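Local coordinates for endo-1,4-beta-mannanase (Eisenia fetida, PDB 5Y6T), which probably cleaves internal beta-1,4-mannosidic bonds in the backbone of mannans, as an endo-acting family 5 glycoside hydrolase, at residues 65-70 with 161-166; 77-80 with 86-89; 229-234 with 285-290; 307-312 with 345-350. One frame throughout, in Å; residues are numbered along the deposited sequence.

Contact 1: 65-70 with 161-166; sequences SLRIWV and GWEVMN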
loop_
_atom_site.group_PDB
_atom_site.type_symbol
_atom_site.label_atom_id
_atom_site.label_comp_id
_atom_site.label_asym_id
_atom_site.label_seq_id
_atom_site.Cartn_x
_atom_site.Cartn_y
_atom_site.Cartn_z
ATOM N N SER A 65 2.295 -8.941 9.450
ATOM C CA SER A 65 1.709 -7.788 8.834
ATOM C C SER A 65 0.735 -8.179 7.775
ATOM O O SER A 65 0.691 -9.320 7.296
ATOM C CB SER A 65 2.819 -6.881 8.286
ATOM O OG SER A 65 3.653 -7.618 7.398
ATOM N N LEU A 66 -0.027 -7.168 7.344
ATOM C CA LEU A 66 -1.007 -7.327 6.307
ATOM C C LEU A 66 -1.308 -6.005 5.626
ATOM O O LEU A 66 -1.180 -4.954 6.230
ATOM C CB LEU A 66 -2.297 -8.018 6.832
ATOM C CG LEU A 66 -3.210 -7.260 7.775
ATOM C CD1 LEU A 66 -4.158 -6.266 7.083
ATOM C CD2 LEU A 66 -3.925 -8.224 8.648
ATOM N N ARG A 67 -1.772 -6.084 4.394
ATOM C CA ARG A 67 -2.220 -4.924 3.629
ATOM C C ARG A 67 -3.671 -5.110 3.248
ATOM O O ARG A 67 -4.048 -6.137 2.709
ATOM C CB ARG A 67 -1.348 -4.762 2.370
ATOM C CG ARG A 67 -1.675 -3.563 1.471
ATOM C CD ARG A 67 -0.491 -3.390 0.508
ATOM N NE ARG A 67 -0.680 -2.344 -0.496
ATOM C CZ ARG A 67 -1.045 -2.565 -1.759
ATOM N NH1 ARG A 67 -1.446 -3.773 -2.201
ATOM N NH2 ARG A 67 -1.078 -1.518 -2.590
ATOM N N ILE A 68 -4.485 -4.118 3.526
ATOM C CA ILE A 68 -5.923 -4.213 3.327
ATOM C C ILE A 68 -6.461 -2.926 2.700
ATOM O O ILE A 68 -5.983 -1.792 2.963
ATOM C CB ILE A 68 -6.655 -4.486 4.670
ATOM C CG1 ILE A 68 -8.138 -4.825 4.380
ATOM C CG2 ILE A 68 -6.491 -3.354 5.695
ATOM C CD1 ILE A 68 -8.786 -5.624 5.493
ATOM N N TRP A 69 -7.472 -3.076 1.876
ATOM C CA TRP A 69 -7.985 -1.966 1.069
ATOM C C TRP A 69 -9.346 -1.528 1.560
ATOM O O TRP A 69 -10.165 -2.377 1.973
ATOM C CB TRP A 69 -8.116 -2.379 -0.370
ATOM C CG TRP A 69 -6.878 -2.776 -1.114
ATOM C CD1 TRP A 69 -5.606 -2.949 -0.622
ATOM C CD2 TRP A 69 -6.800 -3.046 -2.507
ATOM N NE1 TRP A 69 -4.751 -3.370 -1.646
ATOM C CE2 TRP A 69 -5.469 -3.424 -2.805
ATOM C CE3 TRP A 69 -7.736 -3.049 -3.553
ATOM C CZ2 TRP A 69 -5.058 -3.772 -4.107
ATOM C CZ3 TRP A 69 -7.314 -3.376 -4.826
ATOM C CH2 TRP A 69 -5.997 -3.737 -5.096
ATOM N N VAL A 70 -9.623 -0.240 1.401
ATOM C CA VAL A 70 -10.869 0.333 1.965
ATOM C C VAL A 70 -11.766 0.895 0.883
ATOM O O VAL A 70 -12.712 0.187 0.491
ATOM C CB VAL A 70 -10.585 1.376 3.072
ATOM C CG1 VAL A 70 -11.865 1.910 3.698
ATOM C CG2 VAL A 70 -9.632 0.807 4.148
ATOM N N GLY A 161 0.849 1.625 8.858
ATOM C CA GLY A 161 0.853 2.740 7.978
ATOM C C GLY A 161 -0.347 2.858 7.064
ATOM O O GLY A 161 -1.178 1.950 7.003
ATOM N N TRP A 162 -0.454 4.000 6.450
ATOM C CA TRP A 162 -1.493 4.303 5.456
ATOM C C TRP A 162 -0.850 4.312 4.071
ATOM O O TRP A 162 0.336 4.590 3.918
ATOM C CB TRP A 162 -2.095 5.675 5.705
ATOM C CG TRP A 162 -2.885 5.821 6.973
ATOM C CD1 TRP A 162 -2.385 6.200 8.184
ATOM C CD2 TRP A 162 -4.255 5.494 7.186
ATOM N NE1 TRP A 162 -3.334 6.193 9.135
ATOM C CE2 TRP A 162 -4.535 5.798 8.555
ATOM C CE3 TRP A 162 -5.304 5.073 6.344
ATOM C CZ2 TRP A 162 -5.789 5.536 9.144
ATOM C CZ3 TRP A 162 -6.549 4.883 6.908
ATOM C CH2 TRP A 162 -6.798 5.168 8.282
ATOM N N GLU A 163 -1.688 4.138 3.045
ATOM C CA GLU A 163 -1.303 4.150 1.660
ATOM C C GLU A 163 -2.403 4.806 0.872
ATOM O O GLU A 163 -3.550 4.412 0.948
ATOM C CB GLU A 163 -1.063 2.726 1.104
ATOM C CG GLU A 163 -0.666 2.659 -0.326
ATOM C CD GLU A 163 -0.311 1.273 -0.809
ATOM O OE1 GLU A 163 -0.012 0.387 0.035
ATOM O OE2 GLU A 163 -0.331 1.062 -2.016
ATOM N N VAL A 164 -2.082 5.896 0.168
ATOM C CA VAL A 164 -3.146 6.594 -0.498
ATOM C C VAL A 164 -3.809 5.802 -1.594
ATOM O O VAL A 164 -5.016 5.899 -1.724
ATOM C CB VAL A 164 -2.721 8.040 -0.965
ATOM C CG1 VAL A 164 -3.791 8.692 -1.844
ATOM C CG2 VAL A 164 -2.434 8.887 0.277
ATOM N N MET A 165 -2.998 5.222 -2.466
ATOM C CA MET A 165 -3.506 4.592 -3.670
ATOM C C MET A 165 -2.736 3.384 -4.115
ATOM O O MET A 165 -1.523 3.448 -4.297
ATOM C CB MET A 165 -3.591 5.596 -4.796
ATOM C CG MET A 165 -4.259 5.002 -6.024
ATOM S SD MET A 165 -4.226 6.091 -7.463
ATOM C CE MET A 165 -5.292 7.461 -6.962
ATOM N N ASN A 166 -3.421 2.255 -4.278
ATOM C CA ASN A 166 -2.812 1.113 -4.925
ATOM C C ASN A 166 -2.570 1.334 -6.408
ATOM O O ASN A 166 -3.512 1.643 -7.103
ATOM C CB ASN A 166 -3.722 -0.081 -4.776
ATOM C CG ASN A 166 -3.180 -1.283 -5.511
ATOM O OD1 ASN A 166 -2.132 -1.812 -5.136
ATOM N ND2 ASN A 166 -3.909 -1.727 -6.558
#

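Contact 2: 77-80 with 86-89; sequences TPEF and VVGT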
loop_
_atom_site.group_PDB
_atom_site.type_symbol
_atom_site.label_atom_id
_atom_site.label_comp_id
_atom_site.label_asym_id
_atom_site.label_seq_id
_atom_site.Cartn_x
_atom_site.Cartn_y
_atom_site.Cartn_z
ATOM N N THR A 77 -17.920 3.537 -0.335
ATOM C CA THR A 77 -17.399 4.575 0.511
ATOM C C THR A 77 -16.355 5.333 -0.298
ATOM O O THR A 77 -15.778 4.781 -1.258
ATOM C CB THR A 77 -16.740 4.004 1.769
ATOM O OG1 THR A 77 -15.615 3.184 1.427
ATOM C CG2 THR A 77 -17.800 3.215 2.638
ATOM N N PRO A 78 -16.045 6.567 0.085
ATOM C CA PRO A 78 -16.705 7.375 1.107
ATOM C C PRO A 78 -18.117 7.906 0.737
ATOM O O PRO A 78 -18.698 7.517 -0.292
ATOM C CB PRO A 78 -15.731 8.521 1.280
ATOM C CG PRO A 78 -15.220 8.723 -0.108
ATOM C CD PRO A 78 -15.040 7.351 -0.670
ATOM N N GLU A 79 -18.688 8.690 1.616
ATOM C CA GLU A 79 -20.029 9.155 1.426
ATOM C C GLU A 79 -20.037 10.509 0.764
ATOM O O GLU A 79 -19.555 11.483 1.328
ATOM C CB GLU A 79 -20.743 9.245 2.786
ATOM C CG GLU A 79 -22.198 9.629 2.677
ATOM C CD GLU A 79 -23.104 8.532 2.063
ATOM O OE1 GLU A 79 -22.655 7.413 1.772
ATOM O OE2 GLU A 79 -24.312 8.817 1.853
ATOM N N PHE A 80 -20.587 10.526 -0.449
ATOM C CA PHE A 80 -20.651 11.721 -1.286
ATOM C C PHE A 80 -22.036 12.327 -1.206
ATOM O O PHE A 80 -23.018 11.591 -1.258
ATOM C CB PHE A 80 -20.340 11.430 -2.766
ATOM C CG PHE A 80 -18.957 10.901 -3.011
ATOM C CD1 PHE A 80 -17.911 11.779 -3.172
ATOM C CD2 PHE A 80 -18.716 9.546 -3.143
ATOM C CE1 PHE A 80 -16.636 11.351 -3.402
ATOM C CE2 PHE A 80 -17.412 9.080 -3.370
ATOM C CZ PHE A 80 -16.364 10.003 -3.496
ATOM N N VAL A 86 -17.601 15.364 -0.224
ATOM C CA VAL A 86 -17.632 14.258 0.746
ATOM C C VAL A 86 -18.170 14.747 2.121
ATOM O O VAL A 86 -17.771 15.793 2.611
ATOM C CB VAL A 86 -16.211 13.605 0.880
ATOM C CG1 VAL A 86 -16.156 12.607 2.029
ATOM C CG2 VAL A 86 -15.749 12.960 -0.442
ATOM N N VAL A 87 -19.054 13.962 2.717
ATOM C CA VAL A 87 -19.685 14.294 3.987
ATOM C C VAL A 87 -19.248 13.402 5.119
ATOM O O VAL A 87 -19.476 13.744 6.283
ATOM C CB VAL A 87 -21.239 14.339 3.923
ATOM C CG1 VAL A 87 -21.685 15.450 3.011
ATOM C CG2 VAL A 87 -21.838 12.968 3.553
ATOM N N GLY A 88 -18.507 12.347 4.804
ATOM C CA GLY A 88 -18.021 11.446 5.841
ATOM C C GLY A 88 -17.389 10.242 5.240
ATOM O O GLY A 88 -17.348 10.105 4.012
ATOM N N THR A 89 -16.838 9.387 6.102
ATOM C CA THR A 89 -16.194 8.155 5.622
ATOM C C THR A 89 -17.191 7.197 4.998
ATOM O O THR A 89 -16.823 6.328 4.206
ATOM C CB THR A 89 -15.508 7.418 6.803
ATOM O OG1 THR A 89 -16.433 7.204 7.941
ATOM C CG2 THR A 89 -14.379 8.206 7.315
#

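Contact 3: 229-234 with 285-290; sequences WSERAQ and SQYNLD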
loop_
_atom_site.group_PDB
_atom_site.type_symbol
_atom_site.label_atom_id
_atom_site.label_comp_id
_atom_site.label_asym_id
_atom_site.label_seq_id
_atom_site.Cartn_x
_atom_site.Cartn_y
_atom_site.Cartn_z
ATOM N N TRP A 229 2.755 -0.451 -9.461
ATOM C CA TRP A 229 2.478 -1.736 -10.075
ATOM C C TRP A 229 3.720 -2.494 -10.575
ATOM O O TRP A 229 3.657 -3.691 -10.802
ATOM C CB TRP A 229 1.474 -1.548 -11.194
ATOM C CG TRP A 229 2.004 -1.678 -12.613
ATOM C CD1 TRP A 229 1.667 -2.701 -13.487
ATOM C CD2 TRP A 229 2.842 -0.764 -13.355
ATOM N NE1 TRP A 229 2.250 -2.450 -14.702
ATOM C CE2 TRP A 229 2.949 -1.271 -14.666
ATOM C CE3 TRP A 229 3.479 0.458 -13.071
ATOM C CZ2 TRP A 229 3.715 -0.636 -15.651
ATOM C CZ3 TRP A 229 4.237 1.071 -14.043
ATOM C CH2 TRP A 229 4.341 0.531 -15.343
ATOM N N SER A 230 4.835 -1.807 -10.681
ATOM C CA SER A 230 6.136 -2.395 -11.093
ATOM C C SER A 230 7.222 -1.379 -10.645
ATOM O O SER A 230 6.895 -0.289 -10.142
ATOM C CB SER A 230 6.144 -2.579 -12.604
ATOM O OG SER A 230 6.316 -1.357 -13.251
ATOM N N GLU A 231 8.489 -1.789 -10.755
ATOM C CA GLU A 231 9.612 -0.953 -10.427
ATOM C C GLU A 231 9.672 0.266 -11.329
ATOM O O GLU A 231 10.388 1.208 -11.002
ATOM C CB GLU A 231 10.938 -1.736 -10.539
ATOM C CG GLU A 231 11.296 -2.151 -11.990
ATOM C CD GLU A 231 10.702 -3.500 -12.439
ATOM O OE1 GLU A 231 9.710 -3.985 -11.844
ATOM O OE2 GLU A 231 11.221 -3.988 -13.488
ATOM N N ARG A 232 8.987 0.231 -12.497
ATOM C CA ARG A 232 9.157 1.233 -13.504
ATOM C C ARG A 232 8.771 2.635 -13.086
ATOM O O ARG A 232 9.175 3.606 -13.735
ATOM C CB ARG A 232 8.363 0.879 -14.759
ATOM C CG ARG A 232 8.730 -0.450 -15.412
ATOM C CD ARG A 232 7.850 -0.555 -16.647
ATOM N NE ARG A 232 7.874 -1.862 -17.302
ATOM C CZ ARG A 232 7.155 -2.941 -16.982
ATOM N NH1 ARG A 232 6.394 -3.007 -15.899
ATOM N NH2 ARG A 232 7.280 -4.028 -17.766
ATOM N N ALA A 233 7.957 2.771 -12.016
ATOM C CA ALA A 233 7.593 4.060 -11.489
ATOM C C ALA A 233 8.196 4.452 -10.132
ATOM O O ALA A 233 7.825 5.512 -9.576
ATOM C CB ALA A 233 6.074 4.121 -11.409
ATOM N N GLN A 234 9.136 3.637 -9.621
ATOM C CA GLN A 234 9.730 3.903 -8.324
ATOM C C GLN A 234 11.223 3.723 -8.297
ATOM O O GLN A 234 11.786 3.352 -7.287
ATOM C CB GLN A 234 9.026 3.091 -7.252
ATOM C CG GLN A 234 7.776 3.796 -6.776
ATOM C CD GLN A 234 7.111 3.249 -5.518
ATOM O OE1 GLN A 234 7.785 2.865 -4.601
ATOM N NE2 GLN A 234 5.758 3.357 -5.443
ATOM N N SER A 285 19.378 -2.425 -3.276
ATOM C CA SER A 285 20.407 -1.378 -3.427
ATOM C C SER A 285 20.597 -0.871 -4.847
ATOM O O SER A 285 20.910 0.321 -5.042
ATOM C CB SER A 285 21.735 -1.834 -2.849
ATOM O OG SER A 285 21.709 -1.753 -1.439
ATOM N N GLN A 286 20.383 -1.723 -5.851
ATOM C CA GLN A 286 20.511 -1.274 -7.247
ATOM C C GLN A 286 19.516 -0.226 -7.642
ATOM O O GLN A 286 19.771 0.487 -8.597
ATOM C CB GLN A 286 20.503 -2.457 -8.191
ATOM C CG GLN A 286 21.799 -3.253 -8.049
ATOM C CD GLN A 286 21.896 -4.443 -8.931
ATOM O OE1 GLN A 286 21.000 -4.710 -9.732
ATOM N NE2 GLN A 286 22.987 -5.170 -8.791
ATOM N N TYR A 287 18.400 -0.101 -6.918
ATOM C CA TYR A 287 17.473 0.956 -7.186
ATOM C C TYR A 287 17.933 2.334 -6.708
ATOM O O TYR A 287 17.326 3.378 -7.092
ATOM C CB TYR A 287 16.081 0.664 -6.608
ATOM C CG TYR A 287 15.396 -0.540 -7.165
ATOM C CD1 TYR A 287 15.236 -0.665 -8.534
ATOM C CD2 TYR A 287 14.881 -1.506 -6.347
ATOM C CE1 TYR A 287 14.584 -1.786 -9.078
ATOM C CE2 TYR A 287 14.198 -2.597 -6.854
ATOM C CZ TYR A 287 14.051 -2.728 -8.207
ATOM O OH TYR A 287 13.375 -3.860 -8.695
ATOM N N ASN A 288 18.952 2.357 -5.855
ATOM C CA ASN A 288 19.548 3.577 -5.284
ATOM C C ASN A 288 18.483 4.581 -4.734
ATOM O O ASN A 288 18.362 5.757 -5.183
ATOM C CB ASN A 288 20.436 4.298 -6.303
ATOM C CG ASN A 288 21.316 5.296 -5.598
ATOM O OD1 ASN A 288 21.585 5.137 -4.410
ATOM N ND2 ASN A 288 21.619 6.382 -6.273
ATOM N N LEU A 289 17.622 4.046 -3.874
ATOM C CA LEU A 289 16.515 4.801 -3.281
ATOM C C LEU A 289 16.917 5.492 -2.011
ATOM O O LEU A 289 17.787 5.000 -1.279
ATOM C CB LEU A 289 15.312 3.841 -3.008
ATOM C CG LEU A 289 14.795 3.129 -4.246
ATOM C CD1 LEU A 289 13.825 1.998 -3.906
ATOM C CD2 LEU A 289 14.191 4.062 -5.256
ATOM N N ASP A 290 16.221 6.583 -1.743
ATOM C CA ASP A 290 16.306 7.368 -0.505
ATOM C C ASP A 290 15.337 7.022 0.610
ATOM O O ASP A 290 15.181 7.786 1.591
ATOM C CB ASP A 290 16.276 8.893 -0.814
ATOM C CG ASP A 290 14.967 9.349 -1.465
ATOM O OD1 ASP A 290 14.131 8.496 -1.796
ATOM O OD2 ASP A 290 14.865 10.548 -1.897
#

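Contact 4: 307-312 with 345-350; sequences SITDQF and LNHLRG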
loop_
_atom_site.group_PDB
_atom_site.type_symbol
_atom_site.label_atom_id
_atom_site.label_comp_id
_atom_site.label_asym_id
_atom_site.label_seq_id
_atom_site.Cartn_x
_atom_site.Cartn_y
_atom_site.Cartn_z
ATOM N N SER A 307 9.456 -20.467 -6.556
ATOM C CA SER A 307 8.508 -20.811 -5.527
ATOM C C SER A 307 8.238 -19.587 -4.653
ATOM O O SER A 307 9.078 -18.659 -4.581
ATOM C CB SER A 307 9.015 -21.896 -4.621
ATOM O OG SER A 307 10.069 -21.417 -3.860
ATOM N N ILE A 308 7.108 -19.652 -3.958
ATOM C CA ILE A 308 6.761 -18.635 -2.950
ATOM C C ILE A 308 7.890 -18.452 -1.915
ATOM O O ILE A 308 8.197 -17.333 -1.453
ATOM C CB ILE A 308 5.438 -18.988 -2.237
ATOM C CG1 ILE A 308 4.928 -17.742 -1.465
ATOM C CG2 ILE A 308 5.565 -20.231 -1.315
ATOM C CD1 ILE A 308 4.248 -16.739 -2.360
ATOM N N THR A 309 8.548 -19.541 -1.518
ATOM C CA THR A 309 9.632 -19.439 -0.544
ATOM C C THR A 309 10.818 -18.695 -1.138
ATOM O O THR A 309 11.487 -17.936 -0.442
ATOM C CB THR A 309 9.983 -20.860 -0.047
ATOM O OG1 THR A 309 8.861 -21.345 0.727
ATOM C CG2 THR A 309 11.212 -20.861 0.778
ATOM N N ASP A 310 11.138 -18.986 -2.410
ATOM C CA ASP A 310 12.191 -18.258 -3.106
ATOM C C ASP A 310 11.936 -16.723 -3.087
ATOM O O ASP A 310 12.885 -15.934 -2.928
ATOM C CB ASP A 310 12.283 -18.667 -4.575
ATOM C CG ASP A 310 12.864 -20.057 -4.797
ATOM O OD1 ASP A 310 13.599 -20.599 -3.909
ATOM O OD2 ASP A 310 12.476 -20.592 -5.868
ATOM N N GLN A 311 10.683 -16.341 -3.257
ATOM C CA GLN A 311 10.336 -14.962 -3.358
ATOM C C GLN A 311 10.472 -14.277 -1.998
ATOM O O GLN A 311 11.133 -13.238 -1.884
ATOM C CB GLN A 311 8.935 -14.862 -3.921
ATOM C CG GLN A 311 8.752 -15.355 -5.345
ATOM C CD GLN A 311 7.329 -15.467 -5.799
ATOM O OE1 GLN A 311 6.444 -15.919 -5.043
ATOM N NE2 GLN A 311 7.049 -15.041 -7.042
ATOM N N PHE A 312 9.881 -14.837 -0.945
ATOM C CA PHE A 312 10.064 -14.265 0.417
ATOM C C PHE A 312 11.520 -14.260 0.818
ATOM O O PHE A 312 12.015 -13.249 1.418
ATOM C CB PHE A 312 9.286 -14.999 1.469
ATOM C CG PHE A 312 7.825 -14.602 1.523
ATOM C CD1 PHE A 312 6.888 -15.225 0.724
ATOM C CD2 PHE A 312 7.406 -13.657 2.456
ATOM C CE1 PHE A 312 5.537 -14.877 0.784
ATOM C CE2 PHE A 312 6.064 -13.261 2.514
ATOM C CZ PHE A 312 5.102 -13.910 1.730
ATOM N N LEU A 345 5.421 -17.327 4.545
ATOM C CA LEU A 345 5.437 -16.801 5.896
ATOM C C LEU A 345 6.204 -17.752 6.804
ATOM O O LEU A 345 7.038 -17.338 7.601
ATOM C CB LEU A 345 4.048 -16.553 6.429
ATOM C CG LEU A 345 3.184 -15.616 5.569
ATOM C CD1 LEU A 345 1.903 -15.404 6.334
ATOM C CD2 LEU A 345 3.924 -14.327 5.308
ATOM N N ASN A 346 5.916 -19.054 6.665
ATOM C CA ASN A 346 6.612 -20.029 7.479
ATOM C C ASN A 346 8.117 -19.923 7.347
ATOM O O ASN A 346 8.858 -19.982 8.325
ATOM C CB ASN A 346 6.260 -21.473 7.126
ATOM C CG ASN A 346 4.790 -21.888 7.299
ATOM O OD1 ASN A 346 4.413 -22.876 6.646
ATOM N ND2 ASN A 346 3.977 -21.195 8.076
ATOM N N HIS A 347 8.573 -19.764 6.125
ATOM C CA HIS A 347 10.003 -19.679 5.850
ATOM C C HIS A 347 10.732 -18.548 6.584
ATOM O O HIS A 347 11.884 -18.715 7.021
ATOM C CB HIS A 347 10.216 -19.540 4.368
ATOM C CG HIS A 347 11.651 -19.374 3.982
ATOM N ND1 HIS A 347 12.595 -20.361 4.155
ATOM C CD2 HIS A 347 12.310 -18.305 3.453
ATOM C CE1 HIS A 347 13.774 -19.923 3.737
ATOM N NE2 HIS A 347 13.636 -18.670 3.321
ATOM N N LEU A 348 10.090 -17.397 6.744
ATOM C CA LEU A 348 10.718 -16.256 7.449
ATOM C C LEU A 348 10.559 -16.253 8.948
ATOM O O LEU A 348 11.209 -15.482 9.650
ATOM C CB LEU A 348 10.287 -14.892 6.891
ATOM C CG LEU A 348 10.680 -14.748 5.418
ATOM C CD1 LEU A 348 10.301 -13.364 4.972
ATOM C CD2 LEU A 348 12.167 -14.986 5.150
ATOM N N ARG A 349 9.650 -17.069 9.432
ATOM C CA ARG A 349 9.345 -17.081 10.883
ATOM C C ARG A 349 10.660 -17.282 11.665
ATOM O O ARG A 349 11.527 -18.128 11.310
ATOM C CB ARG A 349 8.388 -18.202 11.229
ATOM C CG ARG A 349 7.906 -18.077 12.672
ATOM C CD ARG A 349 7.151 -19.184 13.313
ATOM N NE ARG A 349 6.530 -20.144 12.444
ATOM C CZ ARG A 349 5.233 -20.397 12.379
ATOM N NH1 ARG A 349 4.388 -19.694 13.085
ATOM N NH2 ARG A 349 4.804 -21.391 11.636
ATOM N N GLY A 350 10.774 -16.502 12.727
ATOM C CA GLY A 350 11.909 -16.663 13.658
ATOM C C GLY A 350 13.203 -16.033 13.168
ATOM O O GLY A 350 14.180 -16.071 13.884
#

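Contact 1: 65-70 with 161-166
In the (beta/alpha)8 barrel of this family 5 glycoside hydrolase, Arg67 from strand 65-72 reaches across the barrel interior to Glu163 and Asn166, the latter beginning the Asn-Glu-Pro sequence characteristic of the family's active site. The arginine chain, extended as far as NE with CG anti to N (chi1 -179°), turns two nitrogens side-on to Glu163. NE donates to OE1 of Glu163 at 2.9 Å, while NH2 meets OE2 of Glu163 at 2.7 Å; both bonds are nearly straight, on the syn side but tilted some 30° out of the carboxylate plane. The same NH2 also gives a bond of 2.8 Å to Asn166 OD1. The Trp69 indole brings NE1 over one face of the guanidinium, and its CH2 lies 3.2 Å from Asn166 ND2. With a leucine in place of Arg67, Glu163 is likely to lose its charged mate and Asn166 OD1 the bond it accepts. Arg67 NH1 carries the network on to Glu297 and Asn28, and Glu163 also accepts from Gln264 and Gly227. Strand 112-119 runs between the two strands, packing Val116 against Arg67 and Glu163, while strand 262-266 adds His266 beside Arg67 and Asn166.

Contact 2: 77-80 with 86-89
Glu79, Val86 and Thr89 bury the most surface in this short antiparallel beta hairpin, whose strands 79-80 and 86-88 are only weakly bonded. The backbone of Glu79 pairs twice: its O accepts from Val87 N at 2.9 Å, and its N gives a longer bond of 3.1 Å to Gly88 O. The Glu79 side chain, its CG turned away from N (chi1 -176°), lays that CG against Val87 CG2 at 3.5 Å; the bend at chi2 then carries the carboxylate away from the opposing strand. Val86 faces the other way and forms a non-hydrogen-bonded pair with Phe80. Its CG2 approaches the Phe80 ring obliquely, 3.5 Å from CE1, while CG1 extends toward Pro78 CB. Cutting Val86 back to an alanine is likely to open a gap beside the Phe80 ring and take away the CG1 contact with Pro78 CB. At the far end Thr89 contributes its backbone: Thr89 O lies 3.3 Å from Pro78 CA in a CA-H...O contact, close to the cis peptide bond that precedes Pro78, and this buried oxygen has no hydrogen-bond partner. Val86 and Pro78 both touch Tyr141 of helix 135-152, where Thr140 also accepts from Val86 N; Phe80 lies on Arg127 and Leu131 of helix 126-133, and Met95 of helix 95-108 packs against Thr77 and Thr89.

Contact 3: 229-234 with 285-290
Tyr287 points its phenol end at Glu231 where two loops of the (beta/alpha)8 barrel meet: one follows strand 223-228, and the other belongs to the long connection between strands 262-266 and 293-297. The tyrosine ring runs out from its backbone toward the first residue of the 3-10 segment 231-233. It meets the aliphatic root of the glutamate, not the acid: Glu231 CB lies 3.7 Å from Tyr287 OH and 3.9 Å from Tyr287 CE1, so the methylene approaches one corner of the ring obliquely. The charged end is drawn elsewhere, because Glu231 CG sits between N and the carbonyl carbon (chi1 67°) and a further bend at chi2 takes the carboxylate to the hydroxyls of Ser277 and Thr275, the first of these residues also receiving Tyr287 OH on its backbone O. Met265 of strand 262-266 packs against Glu231 and Tyr287 alike. Just before the 3-10 segment, Ser230 OG accepts from Arg232 N in an ST turn and also from Arg232 NH1. Just after that segment, the Gln234 side chain is engaged with Gln264, Ser228 and Leu226, while its main chain faces Leu289. There a leucine methyl presses on a carbonyl oxygen: Leu289 CD2 stands 3.2 Å from Gln234 O, a tight approach to a buried acceptor that has no hydrogen-bond partner.

Contact 4: 307-312 with 345-350
Two outer helices of the (beta/alpha)8 barrel, 308-317 and 338-348, pack together through Phe312, Leu345 and Leu348, with the start of the first helix facing the end of the second. Phe312 is the apolar centre of the interface. Its CG lies anti to the carbonyl carbon (chi1 -80°), which swings the ring into the angle between the two leucines. Leu345 CD2 touches the outer part of the ring, 3.7 Å from Phe312 CE2, whereas Leu348 CD1 comes in at the ring edge, 3.8 Å from Phe312 CD2. Nearer the surface, Thr309 and His347 cross at about a right angle. In one of the two modelled conformers of Thr309, its CG2 methyl sits over the face of the imidazole, 3.7 Å from the centroid of the His347 ring, a CH-pi contact that is uncertain to that extent. The rotation of that ring is probably steadied by the bond from His347 NE2 to Asp313 OD1, one turn further along the threonine's helix. The first helix begins with a capping box: Ser307 OG accepts from Asp310 N at 3.0 Å, and Asp310 OD2 accepts from Ser307 N at 3.1 Å, the donor standing above the carboxylate plane. Inward, Phe312 packs on Ala323 and Ser325 of strand 322-325 and meets Phe298 edge-to-face, while Leu345 and Leu348 cover strand 20-28 at Met27, Ser25 and Phe23.

In the fold
Contact 1 occupies the middle of the barrel, its centre about 4 Å from that of the chain, and is a wholly buried network of charged and amide groups. The other three lie farther out and contain no salt bridge. Contact 2, a partly buried hairpin following strand 65-72 of contact 1, combines backbone bonds with small apolar contacts; it and contact 4 lie on opposite sides of the chain's centre, about 39 Å apart between centres. Contacts 3 and 4 are buried: contact 3 joins loops, its main polar side chains bonded to residues beyond its own segments, whereas contact 4 is largely apolar helix packing whose leucines cover strand 20-28, the neighbour of strand 65-72.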